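Histidine acid phosphatase (Bifidobacterium longum subsp. infantis, PDB 6RXD) probably hydrolyses phosphate monoesters of inositol polyphosphates, including phytate, and of 2,3-bisphosphoglycerate, as a histidine acid phosphatase of the MINPP type. Local coordinates at residues R396-H399 with A400-M404; T187-F190 with H191-Q194; A57-M60 with R61-E64; S51-K54 with Y55-L58. One frame throughout, in Å; residues are numbered along the deposited sequence.

Overall arrangement
The four local contacts form two touching pairs. Interactions 1 and 2 have centres about 10 Å apart and meet through His-399 and Tyr-189, whose rings pack edge-to-face, and through Thr-402 and Phe-190. Interaction 1 holds the HAE sequence of the MINPP subfamily, so this pair probably borders the catalytic pocket. Interactions 3 and 4 share Ala-57 and Leu-58 on helix 55-69, with centres also about 10 Å apart. Tyr-53 OH and Arg-61 NH1 join them at 3.1 Å. The pairs do not touch: the nearest atoms of interactions 1 and 4 are about 11 Å apart. The side chain of Asp-56 lies about 14 Å from a bound zinc ion.

Interaction 1. Residues R396-H399 with A400-M404; sequences RFAH and AETMM
Thr-402 folds back onto Ala-398 and His-399 where strand 391-398 passes into helix 400-410. His-399, Ala-400 and Glu-401 spell HAE, the sequence the MINPP subfamily carries where many other histidine acid phosphatases have HD. His-399 is the N-cap of the helix. Thr-402 CB sits 3.2 Å from His-399 O. From there the side chain forks. Its hydroxyl branch lies anti to the carbonyl carbon (chi1 -44°), which turns OG1 back to the strand end. OG1 accepts a bent hydrogen bond from His-399 N at 3.3 Å and also touches the methyl of Ala-398. Leu-188 O is a further, weak partner of this hydroxyl. The methyl branch, CG2, lies 3.9 Å from Ala-398 CB and faces Phe-190.

His-399 O accepts two backbone bonds. Met-403 N meets it in the carbonyl plane, and Thr-402 N comes from above that plane. The imidazole turns its NE2 to Ser-138, which hydrogen-bonds it. Glu-401 bends at chi2. One carboxylate oxygen, OE1, forms a salt bridge with Lys-357; the other, OE2, rests 3.6 Å from His-399 CB.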
loop_
_atom_site.group_PDB
_atom_site.type_symbol
_atom_site.label_atom_id
_atom_site.label_comp_id
_atom_site.label_asym_id
_atom_site.label_seq_id
_atom_site.Cartn_x
_atom_site.Cartn_y
_atom_site.Cartn_z
ATOM N N ARG A 396 -5.021 -5.997 11.396
ATOM C CA ARG A 396 -4.170 -6.733 10.457
ATOM C C ARG A 396 -3.278 -5.781 9.678
ATOM O O ARG A 396 -3.704 -4.673 9.334
ATOM C CB ARG A 396 -5.026 -7.493 9.435
ATOM C CG ARG A 396 -6.072 -8.447 10.004
ATOM C CD ARG A 396 -7.015 -8.843 8.890
ATOM N NE ARG A 396 -8.102 -9.732 9.317
ATOM C CZ ARG A 396 -9.275 -9.313 9.778
ATOM N NH1 ARG A 396 -9.523 -8.014 9.892
ATOM N NH2 ARG A 396 -10.205 -10.198 10.126
ATOM N N PHE A 397 -2.060 -6.238 9.378
ATOM C CA PHE A 397 -1.047 -5.410 8.717
ATOM C C PHE A 397 -0.415 -6.161 7.565
ATOM O O PHE A 397 0.033 -7.292 7.726
ATOM C CB PHE A 397 0.003 -4.958 9.739
ATOM C CG PHE A 397 -0.596 -4.148 10.839
ATOM C CD1 PHE A 397 -0.671 -2.769 10.734
ATOM C CD2 PHE A 397 -1.203 -4.779 11.927
ATOM C CE1 PHE A 397 -1.283 -2.016 11.715
ATOM C CE2 PHE A 397 -1.823 -4.036 12.915
ATOM C CZ PHE A 397 -1.869 -2.657 12.814
ATOM N N ALA A 398 -0.407 -5.536 6.390
ATOM C CA ALA A 398 -0.052 -6.245 5.171
ATOM C C ALA A 398 0.516 -5.303 4.113
ATOM O O ALA A 398 1.329 -4.440 4.426
ATOM C CB ALA A 398 -1.273 -7.025 4.637
ATOM N N HIS A 399 0.068 -5.452 2.870
ATOM C CA HIS A 399 0.790 -4.895 1.722
ATOM C C HIS A 399 -0.095 -4.281 0.654
ATOM O O HIS A 399 -1.309 -4.489 0.637
ATOM C CB HIS A 399 1.621 -6.016 1.089
ATOM C CG HIS A 399 2.445 -6.757 2.086
ATOM N ND1 HIS A 399 3.743 -6.405 2.379
ATOM C CD2 HIS A 399 2.131 -7.787 2.910
ATOM C CE1 HIS A 399 4.202 -7.198 3.335
ATOM N NE2 HIS A 399 3.245 -8.043 3.673
ATOM N N ALA A 400 0.514 -3.544 -0.270
ATOM C CA ALA A 400 -0.239 -3.046 -1.417
ATOM C C ALA A 400 -0.823 -4.206 -2.200
ATOM O O ALA A 400 -1.911 -4.099 -2.776
ATOM C CB ALA A 400 0.651 -2.203 -2.310
ATOM N N GLU A 401 -0.092 -5.318 -2.225
ATOM C CA GLU A 401 -0.545 -6.513 -2.922
ATOM C C GLU A 401 -1.748 -7.142 -2.236
ATOM O O GLU A 401 -2.411 -8.012 -2.809
ATOM C CB GLU A 401 0.594 -7.539 -3.019
ATOM C CG GLU A 401 1.688 -7.176 -4.029
ATOM C CD GLU A 401 2.621 -6.059 -3.558
ATOM O OE1 GLU A 401 3.314 -5.482 -4.418
ATOM O OE2 GLU A 401 2.680 -5.758 -2.342
ATOM N N THR A 402 -2.002 -6.723 -1.000
ATOM C CA THR A 402 -3.194 -7.146 -0.266
ATOM C C THR A 402 -4.327 -6.163 -0.515
ATOM O O THR A 402 -5.461 -6.555 -0.786
ATOM C CB THR A 402 -2.884 -7.225 1.240
ATOM O OG1 THR A 402 -1.617 -7.868 1.415
ATOM C CG2 THR A 402 -3.940 -8.017 1.991
ATOM N N MET A 403 -4.018 -4.874 -0.407
ATOM C CA MET A 403 -5.037 -3.833 -0.522
ATOM C C MET A 403 -5.630 -3.686 -1.927
ATOM O O MET A 403 -6.841 -3.533 -2.067
ATOM C CB MET A 403 -4.485 -2.481 -0.037
ATOM C CG MET A 403 -5.514 -1.347 -0.101
ATOM S SD MET A 403 -6.969 -1.628 0.954
ATOM C CE MET A 403 -6.270 -1.350 2.578
ATOM N N MET A 404 -4.794 -3.736 -2.962
ATOM C CA MET A 404 -5.306 -3.507 -4.314
ATOM C C MET A 404 -6.378 -4.526 -4.709
ATOM O O MET A 404 -7.444 -4.147 -5.178
ATOM C CB MET A 404 -4.166 -3.452 -5.337
ATOM C CG MET A 404 -3.319 -2.215 -5.172
ATOM S SD MET A 404 -2.043 -2.075 -6.432
ATOM C CE MET A 404 -0.812 -3.156 -5.767
#

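Interaction 2. Residues T187-F190 with H191-Q194; sequences TLYF and HKVQ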
loop_
_atom_site.group_PDB
_atom_site.type_symbol
_atom_site.label_atom_id
_atom_site.label_comp_id
_atom_site.label_asym_id
_atom_site.label_seq_id
_atom_site.Cartn_x
_atom_site.Cartn_y
_atom_site.Cartn_z
ATOM N N THR A 187 -4.435 -14.858 4.732
ATOM C CA THR A 187 -5.324 -13.708 4.559
ATOM C C THR A 187 -4.566 -12.422 4.267
ATOM O O THR A 187 -5.158 -11.458 3.799
ATOM C CB THR A 187 -6.215 -13.468 5.788
ATOM O OG1 THR A 187 -5.395 -13.122 6.905
ATOM C CG2 THR A 187 -7.048 -14.708 6.126
ATOM N N LEU A 188 -3.265 -12.400 4.548
ATOM C CA LEU A 188 -2.490 -11.179 4.383
ATOM C C LEU A 188 -1.314 -11.312 3.412
ATOM O O LEU A 188 -0.535 -10.376 3.243
ATOM C CB LEU A 188 -1.995 -10.679 5.744
ATOM C CG LEU A 188 -3.096 -10.472 6.800
ATOM C CD1 LEU A 188 -2.482 -10.160 8.163
ATOM C CD2 LEU A 188 -4.040 -9.348 6.385
ATOM N N TYR A 189 -1.192 -12.473 2.780
ATOM C CA TYR A 189 -0.184 -12.666 1.740
ATOM C C TYR A 189 -0.697 -13.723 0.767
ATOM O O TYR A 189 0.022 -14.652 0.397
ATOM C CB TYR A 189 1.144 -13.100 2.362
ATOM C CG TYR A 189 2.382 -12.565 1.669
ATOM C CD1 TYR A 189 3.151 -13.384 0.841
ATOM C CD2 TYR A 189 2.797 -11.255 1.862
ATOM C CE1 TYR A 189 4.294 -12.901 0.225
ATOM C CE2 TYR A 189 3.943 -10.760 1.247
ATOM C CZ TYR A 189 4.686 -11.592 0.438
ATOM O OH TYR A 189 5.813 -11.105 -0.176
ATOM N N PHE A 190 -1.952 -13.562 0.350
ATOM C CA PHE A 190 -2.638 -14.565 -0.463
ATOM C C PHE A 190 -2.173 -14.585 -1.910
ATOM O O PHE A 190 -2.584 -15.452 -2.684
ATOM C CB PHE A 190 -4.164 -14.350 -0.411
ATOM C CG PHE A 190 -4.584 -12.902 -0.515
ATOM C CD1 PHE A 190 -4.448 -12.195 -1.715
ATOM C CD2 PHE A 190 -5.120 -12.254 0.586
ATOM C CE1 PHE A 190 -4.830 -10.850 -1.802
ATOM C CE2 PHE A 190 -5.500 -10.914 0.507
ATOM C CZ PHE A 190 -5.357 -10.217 -0.689
ATOM N N HIS A 191 -1.311 -13.641 -2.274
ATOM C CA HIS A 191 -0.937 -13.446 -3.672
ATOM C C HIS A 191 0.280 -14.283 -4.069
ATOM O O HIS A 191 0.640 -14.343 -5.241
ATOM C CB HIS A 191 -0.694 -11.957 -3.954
ATOM C CG HIS A 191 0.394 -11.359 -3.113
ATOM N ND1 HIS A 191 0.263 -11.159 -1.757
ATOM C CD2 HIS A 191 1.643 -10.955 -3.443
ATOM C CE1 HIS A 191 1.389 -10.636 -1.286
ATOM N NE2 HIS A 191 2.239 -10.507 -2.288
ATOM N N LYS A 192 0.906 -14.934 -3.093
ATOM C CA LYS A 192 2.111 -15.734 -3.370
ATOM C C LYS A 192 2.108 -17.038 -2.623
ATOM O O LYS A 192 1.570 -17.130 -1.522
ATOM C CB LYS A 192 3.375 -14.963 -2.989
ATOM C CG LYS A 192 3.802 -13.949 -4.020
ATOM C CD LYS A 192 5.067 -13.235 -3.597
ATOM C CE LYS A 192 5.501 -12.235 -4.657
ATOM N NZ LYS A 192 6.464 -11.240 -4.107
ATOM N N VAL A 193 2.737 -18.048 -3.215
ATOM C CA VAL A 193 2.873 -19.334 -2.550
ATOM C C VAL A 193 3.887 -19.233 -1.418
ATOM O O VAL A 193 3.691 -19.795 -0.336
ATOM C CB VAL A 193 3.272 -20.437 -3.551
ATOM C CG1 VAL A 193 3.747 -21.701 -2.823
ATOM C CG2 VAL A 193 2.100 -20.760 -4.472
ATOM N N GLN A 194 4.964 -18.496 -1.668
ATOM C CA GLN A 194 6.019 -18.319 -0.679
ATOM C C GLN A 194 5.639 -17.269 0.358
ATOM O O GLN A 194 5.458 -16.096 0.022
ATOM C CB GLN A 194 7.329 -17.907 -1.360
ATOM C CG GLN A 194 7.869 -18.921 -2.359
ATOM C CD GLN A 194 7.018 -19.048 -3.609
ATOM O OE1 GLN A 194 6.409 -18.075 -4.066
ATOM N NE2 GLN A 194 6.960 -20.260 -4.164
HETATM O O HOH W 1 4.815 -9.413 -2.462
HETATM O O HOH W 2 7.538 -14.120 -0.127
HETATM O O HOH W 3 -1.924 -10.312 -0.052
#
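The imidazole edge of His-191 is set on one face of the Tyr-189 ring, an edge-to-face pair with planes 54° apart. His-191 CE1 stands 3.4 Å above the tyrosine plane, over its centre. At the edge of the same ring, Gln-194 O lies 3.4 Å from Tyr-189 CE1. The Phe-190 ring has a water over one face, and this water also hydrogen-bonds His-191 ND1 at 2.9 Å. A second water sits at the imidazole edge, in its plane, 2.8 Å from His-191 NE2. That water is shared with Tyr-189 OH and accepts from Lys-192 NZ.

A type I beta turn from Tyr-189 to Lys-192, just after helix 185-188, brings these groups together. His-191 CG lies between its own backbone N and carbonyl carbon (chi1 60°), which swings the imidazole back over Tyr-189. The extended Lys-192 chain crosses the phenol, with CD 3.9 Å from Tyr-189 CE1. Lys-201 ties the turn from outside, bonding the carbonyl oxygens of Tyr-189 and Lys-192. A leucine in place of Tyr-189 would probably leave the imidazole without its aromatic seat and the shared water without its phenol partner. His-399 packs edge-to-face with Tyr-189 too. The imidazole of His-191 thus has water at both nitrogens, and its rotation is probably fixed by polar and aromatic contacts together.

Interaction 3. Residues A57-M60 with R61-E64; sequences ALLM and RMAE
Met-60 and Arg-61 cross obliquely on helix 55-69, and Met-60 CG lies 3.4 Å from Arg-61 NH2. The backbone here is regular alpha helix, with Arg-61 N bonded to Ala-57 O and the next three amides following the same i to i+4 pattern.

The tightly packed side is mostly apolar. Leu-59 and Met-62 lie side by side and point the same way, with Leu-59 CD2 4.1 Å from Met-62 SD. Met-62 runs fully extended toward Trp-264 and Phe-249, while Leu-59 packs on Leu-85 of helix 75-95 and Leu-311 of helix 301-317. Met-60, partly exposed, bends at chi2 (67°), and its SD lies 4.3 Å from Ala-63 CB.

Toward solvent the contact turns polar. A salt bridge runs from the buried guanidinium of Arg-61 out to Glu-64, the exposed residue of the eight. It is made of two hydrogen bonds, side-on: NE meets OE1 and NH2 meets OE2, each at 2.9 Å and nearly straight. The carboxylate lies at the guanidinium edge, in its plane, but is itself met from above its own plane. Arg-61 CG is anti to the carbonyl carbon (chi1 -55°), which sets it 3.2 Å from Ala-57 O. Bends at chi2 and chi3 then bring the guanidinium back, one face toward Ala-57 O and Met-60 CB. A methionine in place of Arg-61 would probably leave the Glu-64 charge without its mate and the Tyr-53 hydroxyl without this partner. With NE and NH2 paired to one carboxylate and NH1 bonded to Tyr-53 OH, the guanidinium is probably held against turning, and its charge is balanced within one helical turn.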
loop_
_atom_site.group_PDB
_atom_site.type_symbol
_atom_site.label_atom_id
_atom_site.label_comp_id
_atom_site.label_asym_id
_atom_site.label_seq_id
_atom_site.Cartn_x
_atom_site.Cartn_y
_atom_site.Cartn_z
ATOM N N ALA A 57 21.887 4.763 -6.839
ATOM C CA ALA A 57 23.193 4.324 -7.322
ATOM C C ALA A 57 23.359 4.653 -8.801
ATOM O O ALA A 57 24.350 5.266 -9.213
ATOM C CB ALA A 57 23.365 2.828 -7.095
ATOM N N LEU A 58 22.389 4.222 -9.603
ATOM C CA LEU A 58 22.513 4.354 -11.050
ATOM C C LEU A 58 22.568 5.812 -11.479
ATOM O O LEU A 58 23.324 6.173 -12.391
ATOM C CB LEU A 58 21.363 3.629 -11.761
ATOM C CG LEU A 58 21.453 2.101 -11.775
ATOM C CD1 LEU A 58 20.132 1.489 -12.202
ATOM C CD2 LEU A 58 22.565 1.668 -12.710
ATOM N N LEU A 59 21.765 6.659 -10.833
ATOM C CA LEU A 59 21.771 8.060 -11.197
ATOM C C LEU A 59 23.072 8.753 -10.787
ATOM O O LEU A 59 23.521 9.671 -11.465
ATOM C CB LEU A 59 20.538 8.784 -10.656
ATOM C CG LEU A 59 19.228 8.462 -11.391
ATOM C CD1 LEU A 59 18.082 9.104 -10.653
ATOM C CD2 LEU A 59 19.263 8.968 -12.842
ATOM N N MET A 60 23.687 8.310 -9.692
ATOM C CA MET A 60 25.031 8.807 -9.361
ATOM C C MET A 60 26.092 8.337 -10.354
ATOM O O MET A 60 26.998 9.091 -10.683
ATOM C CB MET A 60 25.451 8.435 -7.932
ATOM C CG MET A 60 26.720 9.166 -7.460
ATOM S SD MET A 60 26.435 10.946 -7.288
ATOM C CE MET A 60 25.957 11.071 -5.569
ATOM N N ARG A 61 25.994 7.104 -10.847
ATOM C CA ARG A 61 26.933 6.669 -11.883
ATOM C C ARG A 61 26.764 7.532 -13.137
ATOM O O ARG A 61 27.747 7.919 -13.775
ATOM C CB ARG A 61 26.727 5.182 -12.231
ATOM C CG ARG A 61 26.817 4.227 -11.032
ATOM C CD ARG A 61 28.239 4.142 -10.445
ATOM N NE ARG A 61 28.522 5.222 -9.489
ATOM C CZ ARG A 61 28.094 5.242 -8.228
ATOM N NH1 ARG A 61 27.350 4.249 -7.747
ATOM N NH2 ARG A 61 28.405 6.264 -7.437
ATOM N N MET A 62 25.520 7.866 -13.469
ATOM C CA MET A 62 25.246 8.726 -14.619
ATOM C C MET A 62 25.829 10.118 -14.373
ATOM O O MET A 62 26.425 10.732 -15.275
ATOM C CB MET A 62 23.729 8.805 -14.853
ATOM C CG MET A 62 23.304 9.657 -16.035
ATOM S SD MET A 62 21.509 9.559 -16.228
ATOM C CE MET A 62 21.297 10.487 -17.743
ATOM N N ALA A 63 25.692 10.596 -13.140
ATOM C CA ALA A 63 26.174 11.918 -12.773
ATOM C C ALA A 63 27.683 11.994 -12.892
ATOM O O ALA A 63 28.227 13.013 -13.335
ATOM C CB ALA A 63 25.734 12.265 -11.346
ATOM N N GLU A 64 28.367 10.915 -12.507
ATOM C CA GLU A 64 29.824 10.907 -12.573
ATOM C C GLU A 64 30.299 11.002 -14.027
ATOM O O GLU A 64 31.271 11.704 -14.337
ATOM C CB GLU A 64 30.380 9.662 -11.862
ATOM C CG GLU A 64 30.184 9.702 -10.355
ATOM C CD GLU A 64 30.248 8.339 -9.693
ATOM O OE1 GLU A 64 30.286 7.313 -10.406
ATOM O OE2 GLU A 64 30.252 8.288 -8.446
#

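Interaction 4. Residues S51-K54 with Y55-L58; sequences SSYK and YDAL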
loop_
_atom_site.group_PDB
_atom_site.type_symbol
_atom_site.label_atom_id
_atom_site.label_comp_id
_atom_site.label_asym_id
_atom_site.label_seq_id
_atom_site.Cartn_x
_atom_site.Cartn_y
_atom_site.Cartn_z
ATOM N N SER A 51 14.332 0.454 -1.615
ATOM C CA SER A 51 14.448 -0.973 -1.322
ATOM C C SER A 51 15.905 -1.427 -1.338
ATOM O O SER A 51 16.286 -2.355 -0.621
ATOM C CB SER A 51 13.637 -1.797 -2.320
ATOM O OG SER A 51 14.104 -1.592 -3.638
ATOM N N SER A 52 16.721 -0.764 -2.154
ATOM C CA SER A 52 18.142 -1.072 -2.241
ATOM C C SER A 52 18.901 0.078 -2.882
ATOM O O SER A 52 18.294 1.043 -3.358
ATOM C CB SER A 52 18.362 -2.349 -3.056
ATOM O OG SER A 52 17.962 -2.154 -4.395
ATOM N N TYR A 53 20.228 -0.014 -2.859
ATOM C CA TYR A 53 21.093 0.964 -3.505
ATOM C C TYR A 53 21.024 0.700 -5.001
ATOM O O TYR A 53 21.723 -0.175 -5.531
ATOM C CB TYR A 53 22.522 0.827 -2.954
ATOM C CG TYR A 53 23.525 1.850 -3.459
ATOM C CD1 TYR A 53 23.257 3.217 -3.415
ATOM C CD2 TYR A 53 24.753 1.444 -3.960
ATOM C CE1 TYR A 53 24.193 4.148 -3.887
ATOM C CE2 TYR A 53 25.685 2.353 -4.420
ATOM C CZ TYR A 53 25.406 3.704 -4.380
ATOM O OH TYR A 53 26.351 4.600 -4.849
ATOM N N LYS A 54 20.159 1.444 -5.680
ATOM C CA LYS A 54 19.783 1.098 -7.048
ATOM C C LYS A 54 19.441 2.337 -7.867
ATOM O O LYS A 54 20.240 2.753 -8.713
ATOM C CB LYS A 54 18.612 0.106 -7.041
ATOM C CG LYS A 54 18.165 -0.328 -8.435
ATOM C CD LYS A 54 17.003 -1.334 -8.383
ATOM C CE LYS A 54 15.737 -0.710 -7.807
ATOM N NZ LYS A 54 14.590 -1.667 -7.870
ATOM N N TYR A 55 18.266 2.920 -7.630
ATOM C CA TYR A 55 17.865 4.124 -8.359
ATOM C C TYR A 55 18.829 5.262 -8.050
ATOM O O TYR A 55 19.241 6.020 -8.941
ATOM C CB TYR A 55 16.449 4.549 -7.966
ATOM C CG TYR A 55 15.360 3.581 -8.397
ATOM C CD1 TYR A 55 15.368 3.013 -9.665
ATOM C CD2 TYR A 55 14.339 3.225 -7.521
ATOM C CE1 TYR A 55 14.370 2.128 -10.058
ATOM C CE2 TYR A 55 13.339 2.339 -7.900
ATOM C CZ TYR A 55 13.362 1.795 -9.168
ATOM O OH TYR A 55 12.363 0.921 -9.549
ATOM N N ASP A 56 19.174 5.390 -6.774
ATOM C CA ASP A 56 20.145 6.392 -6.358
ATOM C C ASP A 56 21.559 6.054 -6.825
ATOM O O ASP A 56 22.329 6.946 -7.199
ATOM C CB ASP A 56 20.100 6.621 -4.829
ATOM C CG ASP A 56 20.246 5.333 -4.009
ATOM O OD1 ASP A 56 20.650 5.434 -2.830
ATOM O OD2 ASP A 56 19.938 4.225 -4.496
ATOM N N ALA A 57 21.887 4.763 -6.839
ATOM C CA ALA A 57 23.193 4.324 -7.322
ATOM C C ALA A 57 23.359 4.653 -8.801
ATOM O O ALA A 57 24.350 5.266 -9.213
ATOM C CB ALA A 57 23.365 2.828 -7.095
ATOM N N LEU A 58 22.389 4.222 -9.603
ATOM C CA LEU A 58 22.513 4.354 -11.050
ATOM C C LEU A 58 22.568 5.812 -11.479
ATOM O O LEU A 58 23.324 6.173 -12.391
ATOM C CB LEU A 58 21.363 3.629 -11.761
ATOM C CG LEU A 58 21.453 2.101 -11.775
ATOM C CD1 LEU A 58 20.132 1.489 -12.202
ATOM C CD2 LEU A 58 22.565 1.668 -12.710
HETATM O O HOH W 4 16.707 2.355 -5.287
#
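Helix 55-69 begins here, and Lys-54, its N-cap residue, meets Asp-56 and Leu-58 of the first turn. Lys-54 N donates to Asp-56 OD2 at 3.0 Å, nearly along the C-O axis of the carboxylate. Lys-54 O accepts from Leu-58 N at 2.8 Å, an i to i+4 bond at the start of the helix. The amide of Tyr-55 donates to a water, which in turn donates to Ser-52 O.

Two aromatic rings flank this start. Ala-57 CB stands over the centre of the Tyr-53 ring, 3.4 Å from its centroid, a close CH-pi contact. At the edge of that ring, in its plane, Asp-56 OD1 lies 3.5 Å from Tyr-53 CD1, with ring and carboxylate almost perpendicular. Thr-89 and Tyr-97 hydrogen-bond the same oxygen. With chi1 at -176°, Tyr-53 points its ring along the first turn, over Ala-57 CB, and its hydroxyl bonds Arg-61.

Lys-54 runs alongside Tyr-55. Its CE sits over the ring face, 3.8 Å from the centroid. Lys-54 NZ lies 4.5 Å from the Tyr-55 ring centroid, an off-centre cation-pi contact. The ring also packs on Leu-311 of helix 301-317. Asp-56 also binds the N-cap amide; an acidic residue in the first turn is common at helix N-termini, where it probably interacts favourably with the helix dipole.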